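Local coordinates for N-acetylgalactosaminyltransferase 7 (Homo sapiens, PDB 6IWR), which is a glycosyltransferase of the polypeptide GalNAc-transferase family, combining a GT-A fold domain with a ricin-type beta-trefoil lectin domain, at residues A242-A247 against V378-R383; V118-I123 against W160-R165. One frame throughout, in Å; residues are numbered along the deposited sequence.

Contact 1 of 2, residues A242-A247 against V378-R383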
ATOM      1  N   ALA A 242      -9.221 -17.571 -16.690  1.00 32.07           N
ATOM      2  CA  ALA A 242     -10.352 -18.276 -16.095  1.00 28.45           C
ATOM      3  C   ALA A 242     -11.381 -17.332 -15.463  1.00 31.12           C
ATOM      4  O   ALA A 242     -12.308 -17.795 -14.791  1.00 33.33           O
ATOM      5  CB  ALA A 242      -9.862 -19.297 -15.070  1.00 28.55           C
ATOM      6  N   HIS A 243     -11.261 -16.025 -15.678  1.00 33.30           N
ATOM      7  CA  HIS A 243     -12.190 -15.037 -15.143  1.00 26.83           C
ATOM      8  C   HIS A 243     -12.516 -14.026 -16.250  1.00 30.36           C
ATOM      9  O   HIS A 243     -12.222 -12.834 -16.160  1.00 28.79           O
ATOM     10  CB  HIS A 243     -11.610 -14.367 -13.890  1.00 27.62           C
ATOM     11  CG  HIS A 243     -10.110 -14.257 -13.903  1.00 33.96           C
ATOM     12  ND1 HIS A 243      -9.298 -15.080 -13.158  1.00 31.50           N
ATOM     13  CD2 HIS A 243      -9.281 -13.444 -14.607  1.00 35.20           C
ATOM     14  CE1 HIS A 243      -8.032 -14.771 -13.393  1.00 43.94           C
ATOM     15  NE2 HIS A 243      -7.993 -13.779 -14.269  1.00 40.81           N
ATOM     16  N   CYS A 244     -13.148 -14.522 -17.320  1.00 34.83           N
ATOM     17  CA  CYS A 244     -13.489 -13.717 -18.486  1.00 28.94           C
ATOM     18  C   CYS A 244     -14.965 -13.863 -18.844  1.00 28.84           C
ATOM     19  O   CYS A 244     -15.609 -14.876 -18.539  1.00 29.51           O
ATOM     20  CB  CYS A 244     -12.633 -14.114 -19.698  1.00 25.53           C
ATOM     21  SG  CYS A 244     -10.905 -13.818 -19.421  1.00 38.85           S
ATOM     22  N   GLU A 245     -15.489 -12.832 -19.518  1.00 25.01           N
ATOM     23  CA  GLU A 245     -16.835 -12.857 -20.099  1.00 24.63           C
ATOM     24  C   GLU A 245     -16.742 -12.293 -21.510  1.00 25.07           C
ATOM     25  O   GLU A 245     -16.493 -11.099 -21.714  1.00 28.77           O
ATOM     26  CB  GLU A 245     -17.849 -12.077 -19.259  1.00 19.65           C
ATOM     27  CG  GLU A 245     -18.220 -12.776 -17.973  1.00 30.80           C
ATOM     28  CD  GLU A 245     -19.198 -11.972 -17.119  1.00 39.08           C
ATOM     29  OE1 GLU A 245     -20.347 -11.761 -17.559  1.00 35.30           O
ATOM     30  OE2 GLU A 245     -18.814 -11.539 -16.008  1.00 33.33           O
ATOM     31  N   VAL A 246     -16.937 -13.143 -22.465  1.00 26.02           N
ATOM     32  CA  VAL A 246     -16.763 -12.799 -23.867  1.00 25.97           C
ATOM     33  C   VAL A 246     -17.956 -11.978 -24.356  1.00 30.72           C
ATOM     34  O   VAL A 246     -19.112 -12.277 -24.024  1.00 29.57           O
ATOM     35  CB  VAL A 246     -16.608 -14.120 -24.636  1.00 25.91           C
ATOM     36  CG1 VAL A 246     -17.928 -14.526 -25.253  1.00 25.19           C
ATOM     37  CG2 VAL A 246     -15.471 -14.046 -25.621  1.00 31.07           C
ATOM     38  N   ALA A 247     -17.695 -10.925 -25.144  1.00 29.07           N
ATOM     39  CA  ALA A 247     -18.747 -10.058 -25.689  1.00 23.37           C
ATOM     40  C   ALA A 247     -19.542 -10.756 -26.803  1.00 26.57           C
ATOM     41  O   ALA A 247     -19.207 -11.862 -27.234  1.00 25.17           O
ATOM     42  CB  ALA A 247     -18.140  -8.780 -26.236  1.00 19.64           C
ATOM     43  N   VAL A 378     -13.474  -8.882 -24.899  1.00 25.84           N
ATOM     44  CA  VAL A 378     -13.566  -9.845 -23.820  1.00 23.19           C
ATOM     45  C   VAL A 378     -13.338  -9.109 -22.519  1.00 29.00           C
ATOM     46  O   VAL A 378     -12.432  -8.273 -22.422  1.00 30.57           O
ATOM     47  CB  VAL A 378     -12.556 -10.987 -23.967  1.00 26.13           C
ATOM     48  CG1 VAL A 378     -12.782 -11.997 -22.846  1.00 24.84           C
ATOM     49  CG2 VAL A 378     -12.685 -11.623 -25.347  1.00 22.22           C
ATOM     50  N   GLY A 379     -14.183  -9.403 -21.533  1.00 24.54           N
ATOM     51  CA  GLY A 379     -14.028  -8.837 -20.217  1.00 23.43           C
ATOM     52  C   GLY A 379     -13.186  -9.751 -19.342  1.00 29.88           C
ATOM     53  O   GLY A 379     -13.316 -10.977 -19.372  1.00 31.93           O
ATOM     54  N   HIS A 380     -12.306  -9.125 -18.559  1.00 30.89           N
ATOM     55  CA  HIS A 380     -11.366  -9.800 -17.676  1.00 27.32           C
ATOM     56  C   HIS A 380     -11.572  -9.193 -16.298  1.00 27.37           C
ATOM     57  O   HIS A 380     -11.547  -7.967 -16.159  1.00 26.39           O
ATOM     58  CB  HIS A 380      -9.915  -9.614 -18.186  1.00 25.56           C
ATOM     59  CG  HIS A 380      -8.860 -10.195 -17.291  1.00 28.45           C
ATOM     60  ND1 HIS A 380      -8.173  -9.440 -16.369  1.00 34.64           N
ATOM     61  CD2 HIS A 380      -8.376 -11.456 -17.175  1.00 36.56           C
ATOM     62  CE1 HIS A 380      -7.324 -10.211 -15.708  1.00 39.72           C
ATOM     63  NE2 HIS A 380      -7.423 -11.441 -16.178  1.00 43.47           N
ATOM     64  N   ILE A 381     -11.826 -10.029 -15.291  1.00 27.73           N
ATOM     65  CA  ILE A 381     -11.995  -9.499 -13.941  1.00 29.11           C
ATOM     66  C   ILE A 381     -10.641  -9.107 -13.379  1.00 35.02           C
ATOM     67  O   ILE A 381      -9.674  -9.875 -13.446  1.00 33.06           O
ATOM     68  CB  ILE A 381     -12.660 -10.514 -13.009  1.00 28.26           C
ATOM     69  CG1 ILE A 381     -13.813 -11.227 -13.703  1.00 30.64           C
ATOM     70  CG2 ILE A 381     -13.109  -9.795 -11.748  1.00 33.50           C
ATOM     71  CD1 ILE A 381     -14.380 -12.358 -12.902  1.00 27.21           C
ATOM     72  N   TYR A 382     -10.577  -7.938 -12.765  1.00 33.15           N
ATOM     73  CA  TYR A 382      -9.321  -7.443 -12.236  1.00 38.26           C
ATOM     74  C   TYR A 382      -9.331  -7.551 -10.720  1.00 41.13           C
ATOM     75  O   TYR A 382     -10.302  -7.131 -10.070  1.00 44.99           O
ATOM     76  CB  TYR A 382      -9.073  -6.011 -12.710  1.00 41.96           C
ATOM     77  CG  TYR A 382      -8.505  -5.995 -14.131  1.00 48.82           C
ATOM     78  CD1 TYR A 382      -7.189  -6.382 -14.374  1.00 45.63           C
ATOM     79  CD2 TYR A 382      -9.294  -5.623 -15.230  1.00 39.71           C
ATOM     80  CE1 TYR A 382      -6.655  -6.376 -15.663  1.00 45.95           C
ATOM     81  CE2 TYR A 382      -8.768  -5.614 -16.530  1.00 43.10           C
ATOM     82  CZ  TYR A 382      -7.442  -5.994 -16.740  1.00 50.03           C
ATOM     83  OH  TYR A 382      -6.898  -5.998 -18.009  1.00 39.45           O
ATOM     84  N   ARG A 383      -8.249  -8.116 -10.174  1.00 38.11           N
ATOM     85  CA  ARG A 383      -8.139  -8.446  -8.759  1.00 38.43           C
ATOM     86  C   ARG A 383      -8.298  -7.225  -7.872  1.00 40.96           C
ATOM     87  O   ARG A 383      -8.036  -6.094  -8.268  1.00 43.75           O
ATOM     88  CB  ARG A 383      -6.788  -9.073  -8.446  1.00 35.65           C
ATOM     89  CG  ARG A 383      -6.882 -10.369  -7.687  1.00 34.48           C
ATOM     90  CD  ARG A 383      -6.392 -11.459  -8.617  1.00 40.24           C
ATOM     91  NE  ARG A 383      -7.043 -12.748  -8.439  1.00 35.27           N
ATOM     92  CZ  ARG A 383      -6.867 -13.760  -9.285  1.00 43.00           C
ATOM     93  NH1 ARG A 383      -6.084 -13.589 -10.340  1.00 45.62           N
ATOM     94  NH2 ARG A 383      -7.471 -14.933  -9.101  1.00 50.93           N
TER
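The imidazoles of H243 and H380 lie side by side, their planes 67° apart. H380 NE2 comes to the edge of the H243 ring, near its plane, while C244 SG and Y382 CD1 sit at the edge of the H380 ring. H380 ND1 rests over one face of the Y382 ring, 3.4 Å above its plane. This is an antiparallel strand pair of the GT-A fold, strand 244-246 directly following the D241-A242-H243 (DXH) motif and H243 itself taking part. The H380 side chain is about 3 Å from a bound manganese ion, and its NE2 is hydrogen-bonded to D241 OD2. The R383 guanidinium stands nearly perpendicular to the H243 ring, with NH1 3.8 Å from H243 CE1, and makes a cation-pi contact with W387. The backbones join where I381 N gives a nearly straight bond to H243 O (3.0 Å) and G379 N reaches E245 O (2.9 Å) from above the carbonyl plane. E245 points to the face opposite C244 and H380, where OE1 forms a salt bridge with R127 NE. I381 CD1 packs 3.6 Å from H243 CB, and on the face of C244 and H380, V246 CG2 touches V378 CG2 at 3.7 Å.

Contact 2 of 2, residues V118-I123 against W160-R165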
ATOM      1  N   VAL A 118     -18.956 -13.430  -3.068  1.00 29.35           N
ATOM      2  CA  VAL A 118     -20.354 -13.436  -2.660  1.00 26.16           C
ATOM      3  C   VAL A 118     -21.193 -12.728  -3.713  1.00 29.10           C
ATOM      4  O   VAL A 118     -22.261 -13.215  -4.104  1.00 31.22           O
ATOM      5  CB  VAL A 118     -20.540 -12.834  -1.250  1.00 29.21           C
ATOM      6  CG1 VAL A 118     -19.226 -12.794  -0.486  1.00 30.42           C
ATOM      7  CG2 VAL A 118     -21.208 -11.463  -1.295  1.00 31.45           C
ATOM      8  N   ALA A 119     -20.686 -11.614  -4.248  1.00 30.16           N
ATOM      9  CA  ALA A 119     -21.357 -10.951  -5.360  1.00 25.97           C
ATOM     10  C   ALA A 119     -21.408 -11.857  -6.587  1.00 31.81           C
ATOM     11  O   ALA A 119     -22.497 -12.128  -7.119  1.00 29.30           O
ATOM     12  CB  ALA A 119     -20.670  -9.628  -5.681  1.00 23.83           C
ATOM     13  N   SER A 120     -20.249 -12.367  -7.038  1.00 30.56           N
ATOM     14  CA  SER A 120     -20.254 -13.224  -8.223  1.00 27.47           C
ATOM     15  C   SER A 120     -21.232 -14.383  -8.075  1.00 32.37           C
ATOM     16  O   SER A 120     -21.916 -14.760  -9.042  1.00 33.82           O
ATOM     17  CB  SER A 120     -18.866 -13.781  -8.521  1.00 23.97           C
ATOM     18  OG  SER A 120     -19.004 -14.842  -9.448  1.00 22.52           O
ATOM     19  N   ASP A 121     -21.304 -14.972  -6.878  1.00 29.44           N
ATOM     20  CA  ASP A 121     -22.145 -16.147  -6.690  1.00 29.70           C
ATOM     21  C   ASP A 121     -23.635 -15.851  -6.850  1.00 27.57           C
ATOM     22  O   ASP A 121     -24.406 -16.789  -7.053  1.00 37.40           O
ATOM     23  CB  ASP A 121     -21.891 -16.777  -5.315  1.00 26.56           C
ATOM     24  CG  ASP A 121     -20.623 -17.595  -5.276  1.00 31.76           C
ATOM     25  OD1 ASP A 121     -19.913 -17.644  -6.310  1.00 34.58           O
ATOM     26  OD2 ASP A 121     -20.336 -18.193  -4.210  1.00 33.47           O
ATOM     27  N   MET A 122     -24.081 -14.594  -6.764  1.00 29.56           N
ATOM     28  CA  MET A 122     -25.502 -14.318  -6.965  1.00 26.96           C
ATOM     29  C   MET A 122     -25.837 -13.833  -8.369  1.00 29.80           C
ATOM     30  O   MET A 122     -27.023 -13.657  -8.679  1.00 32.51           O
ATOM     31  CB  MET A 122     -26.030 -13.312  -5.933  1.00 29.13           C
ATOM     32  CG  MET A 122     -25.034 -12.444  -5.253  1.00 35.99           C
ATOM     33  SD  MET A 122     -25.885 -11.442  -4.006  1.00 40.30           S
ATOM     34  CE  MET A 122     -25.583 -12.383  -2.516  1.00 40.93           C
ATOM     35  N   ILE A 123     -24.822 -13.625  -9.226  1.00 27.78           N
ATOM     36  CA  ILE A 123     -25.012 -13.282 -10.628  1.00 24.50           C
ATOM     37  C   ILE A 123     -25.095 -14.583 -11.413  1.00 22.90           C
ATOM     38  O   ILE A 123     -24.345 -15.525 -11.154  1.00 27.51           O
ATOM     39  CB  ILE A 123     -23.868 -12.378 -11.125  1.00 31.11           C
ATOM     40  CG1 ILE A 123     -23.710 -11.158 -10.191  1.00 31.74           C
ATOM     41  CG2 ILE A 123     -24.069 -11.976 -12.597  1.00 27.00           C
ATOM     42  CD1 ILE A 123     -22.560 -10.194 -10.538  1.00 22.13           C
ATOM     43  N   TRP A 160     -15.535 -21.082  -8.229  1.00 28.03           N
ATOM     44  CA  TRP A 160     -16.408 -21.879  -9.083  1.00 28.03           C
ATOM     45  C   TRP A 160     -17.226 -21.010 -10.041  1.00 28.79           C
ATOM     46  O   TRP A 160     -17.314 -21.288 -11.241  1.00 29.48           O
ATOM     47  CB  TRP A 160     -17.328 -22.721  -8.207  1.00 30.78           C
ATOM     48  CG  TRP A 160     -18.400 -23.401  -8.958  1.00 27.61           C
ATOM     49  CD1 TRP A 160     -19.622 -22.898  -9.278  1.00 25.07           C
ATOM     50  CD2 TRP A 160     -18.348 -24.730  -9.500  1.00 29.68           C
ATOM     51  NE1 TRP A 160     -20.336 -23.837  -9.990  1.00 31.31           N
ATOM     52  CE2 TRP A 160     -19.569 -24.967 -10.140  1.00 29.05           C
ATOM     53  CE3 TRP A 160     -17.379 -25.737  -9.505  1.00 32.76           C
ATOM     54  CZ2 TRP A 160     -19.850 -26.171 -10.788  1.00 32.32           C
ATOM     55  CZ3 TRP A 160     -17.667 -26.934 -10.138  1.00 30.53           C
ATOM     56  CH2 TRP A 160     -18.888 -27.139 -10.764  1.00 29.34           C
ATOM     57  N   SER A 161     -17.851 -19.965  -9.530  1.00 27.03           N
ATOM     58  CA  SER A 161     -18.784 -19.235 -10.366  1.00 23.79           C
ATOM     59  C   SER A 161     -18.072 -18.343 -11.368  1.00 26.11           C
ATOM     60  O   SER A 161     -18.581 -18.151 -12.477  1.00 29.29           O
ATOM     61  CB  SER A 161     -19.751 -18.427  -9.493  1.00 26.40           C
ATOM     62  OG  SER A 161     -19.125 -17.314  -8.884  1.00 29.02           O
ATOM     63  N   THR A 162     -16.903 -17.810 -11.032  1.00 23.91           N
ATOM     64  CA  THR A 162     -16.147 -17.104 -12.057  1.00 25.90           C
ATOM     65  C   THR A 162     -15.657 -18.062 -13.146  1.00 26.80           C
ATOM     66  O   THR A 162     -15.689 -17.726 -14.332  1.00 30.85           O
ATOM     67  CB  THR A 162     -14.980 -16.337 -11.425  1.00 25.86           C
ATOM     68  OG1 THR A 162     -14.292 -17.181 -10.496  1.00 29.00           O
ATOM     69  CG2 THR A 162     -15.495 -15.108 -10.701  1.00 23.20           C
ATOM     70  N   LEU A 163     -15.218 -19.262 -12.774  1.00 26.97           N
ATOM     71  CA  LEU A 163     -14.735 -20.215 -13.768  1.00 28.19           C
ATOM     72  C   LEU A 163     -15.867 -20.658 -14.686  1.00 31.44           C
ATOM     73  O   LEU A 163     -15.710 -20.687 -15.915  1.00 28.02           O
ATOM     74  CB  LEU A 163     -14.108 -21.431 -13.079  1.00 31.02           C
ATOM     75  CG  LEU A 163     -13.702 -22.588 -14.003  1.00 30.66           C
ATOM     76  CD1 LEU A 163     -12.849 -22.040 -15.138  1.00 26.03           C
ATOM     77  CD2 LEU A 163     -12.961 -23.708 -13.255  1.00 24.97           C
ATOM     78  N   MET A 164     -17.023 -20.990 -14.104  1.00 26.97           N
ATOM     79  CA  MET A 164     -18.091 -21.546 -14.920  1.00 30.83           C
ATOM     80  C   MET A 164     -18.795 -20.456 -15.721  1.00 30.64           C
ATOM     81  O   MET A 164     -19.381 -20.747 -16.777  1.00 27.53           O
ATOM     82  CB  MET A 164     -19.076 -22.330 -14.052  1.00 24.71           C
ATOM     83  CG  MET A 164     -18.542 -23.656 -13.489  1.00 23.84           C
ATOM     84  SD  MET A 164     -17.519 -24.690 -14.581  1.00 33.48           S
ATOM     85  CE  MET A 164     -18.553 -24.851 -15.997  1.00 34.46           C
ATOM     86  N   ARG A 165     -18.717 -19.199 -15.275  1.00 24.83           N
ATOM     87  CA  ARG A 165     -19.310 -18.130 -16.074  1.00 27.02           C
ATOM     88  C   ARG A 165     -18.476 -17.860 -17.318  1.00 26.94           C
ATOM     89  O   ARG A 165     -19.029 -17.550 -18.382  1.00 26.93           O
ATOM     90  CB  ARG A 165     -19.488 -16.860 -15.241  1.00 27.30           C
ATOM     91  CG  ARG A 165     -20.182 -15.694 -15.983  1.00 29.86           C
ATOM     92  CD  ARG A 165     -20.980 -14.748 -15.031  1.00 26.11           C
ATOM     93  NE  ARG A 165     -20.186 -14.409 -13.854  1.00 30.44           N
ATOM     94  CZ  ARG A 165     -20.500 -14.699 -12.598  1.00 30.48           C
ATOM     95  NH1 ARG A 165     -19.651 -14.356 -11.633  1.00 34.79           N
ATOM     96  NH2 ARG A 165     -21.645 -15.300 -12.289  1.00 26.78           N
TER
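R165 reaches across to S120 and I123 with its guanidinium held between two residues: the CB of I123 lies over one face, and the carbonyl oxygen of S161, from its own helix, lies 3.9 Å above the other, over the centre. The side chains of I123 and R165 cross at about a right angle. R165 CG is anti to the backbone N (chi1 -177°), and the chain bends at chi3. NH2 makes a weak bond to S120 O at 3.3 Å and a further hydrogen bond to S124 O. Helices 117-122 and 160-173 are brought together here, their local axes 9.0 Å apart and inclined at 45°. The second is the connecting helix of a beta-alpha-beta crossover between parallel strands 149-155 and 179-186 of the GT-A domain. A chain of hydrogen bonds between side-chain oxygens continues from S120: its OG donates to S161 OG at 2.5 Å, and S161 OG donates to D121 OD1 at 2.7 Å, meeting it nearly head-on to the C-O bond. R165 NH1 is modelled too near S120 OG for their separation to be trusted. T162 adds its methyl, CG2 3.7 Å from S120 OG, while its hydroxyl turns to G159.

Overall arrangement
Both contacts are largely buried, but contact 1 lies nearer the centre of the chain and beside the manganese, whereas contact 2 is farther out and includes the exposed D121. Contact 1 joins strand to strand through backbone bonds and adds histidine rings; contact 2 joins two helices, and its polar bonds all start from side chains. Their centres are about 12 Å apart, and helix 160-173 links them: I381 CD1 of contact 1 packs 3.7 Å from T162 CG2 of contact 2, and A242 meets L163. E245 OE2 also lies 3.8 Å from R165 NE, at best a long, weak ion pair, while R165 NH1 and NH2 are turned to segment 118-123 and the residue after it.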